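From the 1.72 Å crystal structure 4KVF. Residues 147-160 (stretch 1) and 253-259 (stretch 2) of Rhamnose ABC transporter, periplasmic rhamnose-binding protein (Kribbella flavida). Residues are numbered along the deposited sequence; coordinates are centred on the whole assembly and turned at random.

Stretch 1 147-160: GIGESLVKMAKELA
Stretch 2 253-259: VAITGLG

Residues 147-159 are helical, with phi/psi near -63/-43 and i-to-i+4 hydrogen bonds from Ser151 N to Gly147 O (3.0 Å) through Ala160 N to Ala156 O (2.9 Å). Ala254 to Gly257 are extended. The two axes approach to 8.4 Å, their N-to-C directions 168° apart, so the pairing is nearly antiparallel. CA-CA distances fix the register: Leu159 to Ala254 6.3 Å, Ala156 to Thr256 7.0 Å, Leu152 to Gly257 6.2 Å. No hydrogen bond crosses the contact; 369 Å² is buried, both sides summed, by packing of shapes.

Strand alternation sets the relief. Ala254 and Thr256 direct CA-to-CB toward the helix, whereas Ile255 (m, m) points away. Ala254 CB packs against the base of the Leu159 side chain, 3.7 Å from Leu159 CB. Leu159 (m, t) then reaches along the strand, bringing CD1 to 3.6 Å from Thr256 CB. Thr256 (chi1 t, phi/psi -139/-173) is the bump of the strand and has the largest covered area, 75 Å². Its CG2 fits over the helix backbone, 4.4 Å from Ala156 N. Selenomethionine Met155 (m, t, m) bends its CE to 3.4 Å from Thr256 OG1, a contact without a hydrogen bond; that hydroxyl is bonded elsewhere in the structure.

At Gly257 the helix meets bare backbone: Leu152 (m, t) starts sideways, but its end turns inward, and its CD2 rests 3.6 Å from Gly257 CA. The phi/psi of 137/-151 itself calls for glycine, since a CB would jam against the preceding carbonyl O; it would point away from the helix. Beyond it, Leu258 (m, t; phi/psi -115/118) also leaves its backbone sideways and bends nearer, placing CD1 4.0 Å from CG2 of Ile148 (m, t) and CD2 4.3 Å from Leu152 CD2.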

# COMPACT_ATOMS: atom_id res chain seq x y z
N GLY A 147 3.91 -9.82 3.55
CA GLY A 147 4.50 -9.57 2.24
C GLY A 147 5.55 -8.48 2.31
O GLY A 147 6.64 -8.59 1.74
N ILE A 148 5.22 -7.42 3.03
CA ILE A 148 6.10 -6.27 3.12
C ILE A 148 7.36 -6.65 3.89
O ILE A 148 8.48 -6.42 3.45
CB ILE A 148 5.37 -5.06 3.75
CG1 ILE A 148 4.33 -4.53 2.77
CG2 ILE A 148 6.35 -3.94 4.08
CD1 ILE A 148 3.35 -3.54 3.37
N GLY A 149 7.18 -7.29 5.05
CA GLY A 149 8.31 -7.68 5.87
C GLY A 149 9.25 -8.67 5.20
O GLY A 149 10.48 -8.58 5.34
N GLU A 150 8.68 -9.63 4.47
CA GLU A 150 9.47 -10.60 3.72
C GLU A 150 10.30 -9.89 2.65
O GLU A 150 11.49 -10.18 2.48
CB GLU A 150 8.59 -11.65 3.04
CG GLU A 150 8.18 -12.78 3.95
CD GLU A 150 7.18 -13.70 3.29
OE1 GLU A 150 6.78 -14.70 3.92
OE2 GLU A 150 6.77 -13.40 2.15
N SER A 151 9.65 -8.97 1.94
CA SER A 151 10.32 -8.25 0.86
C SER A 151 11.48 -7.42 1.39
O SER A 151 12.56 -7.39 0.80
CB SER A 151 9.32 -7.35 0.14
OG SER A 151 10.00 -6.52 -0.78
N LEU A 152 11.26 -6.77 2.53
CA LEU A 152 12.32 -5.95 3.12
C LEU A 152 13.52 -6.81 3.49
O LEU A 152 14.67 -6.46 3.18
CB LEU A 152 11.79 -5.18 4.34
CG LEU A 152 10.74 -4.10 4.01
CD1 LEU A 152 10.08 -3.57 5.28
CD2 LEU A 152 11.38 -2.94 3.23
N VAL A 153 13.28 -7.96 4.10
CA VAL A 153 14.40 -8.83 4.47
C VAL A 153 15.07 -9.44 3.25
O VAL A 153 16.29 -9.52 3.19
CB VAL A 153 13.99 -9.91 5.49
CG1 VAL A 153 15.15 -10.87 5.74
CG2 VAL A 153 13.59 -9.24 6.80
N LYS A 154 14.26 -9.84 2.27
CA LYS A 154 14.79 -10.41 1.02
C LYS A 154 15.70 -9.42 0.31
O LYS A 154 16.79 -9.77 -0.12
CB LYS A 154 13.66 -10.86 0.10
CG LYS A 154 14.14 -11.45 -1.22
CD LYS A 154 12.97 -11.80 -2.14
CE LYS A 154 13.42 -12.67 -3.32
N MSE A 155 15.25 -8.17 0.18
CA MSE A 155 16.08 -7.14 -0.45
C MSE A 155 17.34 -6.85 0.38
O MSE A 155 18.43 -6.73 -0.17
CB MSE A 155 15.27 -5.86 -0.69
CG MSE A 155 14.16 -6.04 -1.73
SE MSE A 155 13.22 -4.39 -2.17
CE MSE A 155 12.60 -3.92 -0.37
N ALA A 156 17.18 -6.75 1.70
CA ALA A 156 18.34 -6.52 2.56
C ALA A 156 19.39 -7.62 2.42
O ALA A 156 20.58 -7.35 2.34
CB ALA A 156 17.91 -6.38 4.01
N LYS A 157 18.93 -8.87 2.35
CA LYS A 157 19.82 -10.01 2.25
C LYS A 157 20.62 -10.00 0.94
O LYS A 157 21.82 -10.25 0.94
CB LYS A 157 19.04 -11.32 2.37
CG LYS A 157 19.91 -12.57 2.49
CD LYS A 157 19.04 -13.77 2.82
CE LYS A 157 19.83 -15.05 3.00
NZ LYS A 157 18.88 -16.16 3.31
N GLU A 158 19.94 -9.71 -0.16
CA GLU A 158 20.60 -9.60 -1.46
C GLU A 158 21.66 -8.50 -1.44
O GLU A 158 22.81 -8.72 -1.82
CB GLU A 158 19.56 -9.31 -2.56
CG GLU A 158 18.53 -10.41 -2.76
CD GLU A 158 17.36 -9.97 -3.62
OE1 GLU A 158 16.65 -10.84 -4.16
OE2 GLU A 158 17.13 -8.74 -3.74
N LEU A 159 21.27 -7.31 -0.98
CA LEU A 159 22.17 -6.16 -0.97
C LEU A 159 23.37 -6.38 -0.05
O LEU A 159 24.46 -5.86 -0.30
CB LEU A 159 21.39 -4.89 -0.57
CG LEU A 159 20.33 -4.44 -1.58
CD1 LEU A 159 19.34 -3.46 -0.95
CD2 LEU A 159 21.01 -3.81 -2.80
N ALA A 160 23.19 -7.17 1.00
CA ALA A 160 24.27 -7.46 1.95
C ALA A 160 25.12 -8.64 1.48
O ALA A 160 26.07 -9.03 2.17
CB ALA A 160 23.70 -7.75 3.33
N VAL A 253 27.53 1.44 1.36
CA VAL A 253 26.38 0.92 2.10
C VAL A 253 25.16 0.96 1.20
O VAL A 253 25.00 1.87 0.38
CB VAL A 253 26.14 1.71 3.41
CG1 VAL A 253 25.75 3.15 3.12
CG2 VAL A 253 25.06 1.04 4.26
N ALA A 254 24.30 -0.05 1.31
CA ALA A 254 23.09 -0.10 0.51
C ALA A 254 21.94 0.54 1.27
O ALA A 254 21.90 0.49 2.50
CB ALA A 254 22.74 -1.53 0.14
N ILE A 255 21.01 1.14 0.53
CA ILE A 255 19.80 1.69 1.12
C ILE A 255 18.61 1.04 0.45
O ILE A 255 18.54 1.03 -0.78
CB ILE A 255 19.71 3.22 0.90
CG1 ILE A 255 20.93 3.93 1.50
CG2 ILE A 255 18.43 3.78 1.50
CD1 ILE A 255 20.93 3.98 3.01
N THR A 256 17.70 0.47 1.23
CA THR A 256 16.45 -0.06 0.67
C THR A 256 15.29 0.28 1.60
O THR A 256 15.47 1.03 2.56
CB THR A 256 16.53 -1.57 0.37
OG1 THR A 256 15.36 -1.98 -0.34
CG2 THR A 256 16.65 -2.37 1.66
N GLY A 257 14.09 -0.22 1.33
CA GLY A 257 12.94 0.16 2.12
C GLY A 257 11.70 0.42 1.27
O GLY A 257 11.55 -0.16 0.20
N LEU A 258 10.83 1.30 1.75
CA LEU A 258 9.58 1.59 1.06
C LEU A 258 9.62 3.03 0.60
O LEU A 258 9.72 3.94 1.41
CB LEU A 258 8.40 1.37 1.99
CG LEU A 258 8.28 -0.05 2.53
CD1 LEU A 258 7.20 -0.10 3.58
CD2 LEU A 258 8.00 -1.05 1.40
N GLY A 259 9.56 3.24 -0.71
CA GLY A 259 9.73 4.57 -1.25
C GLY A 259 8.75 4.94 -2.34
O GLY A 259 8.06 4.08 -2.90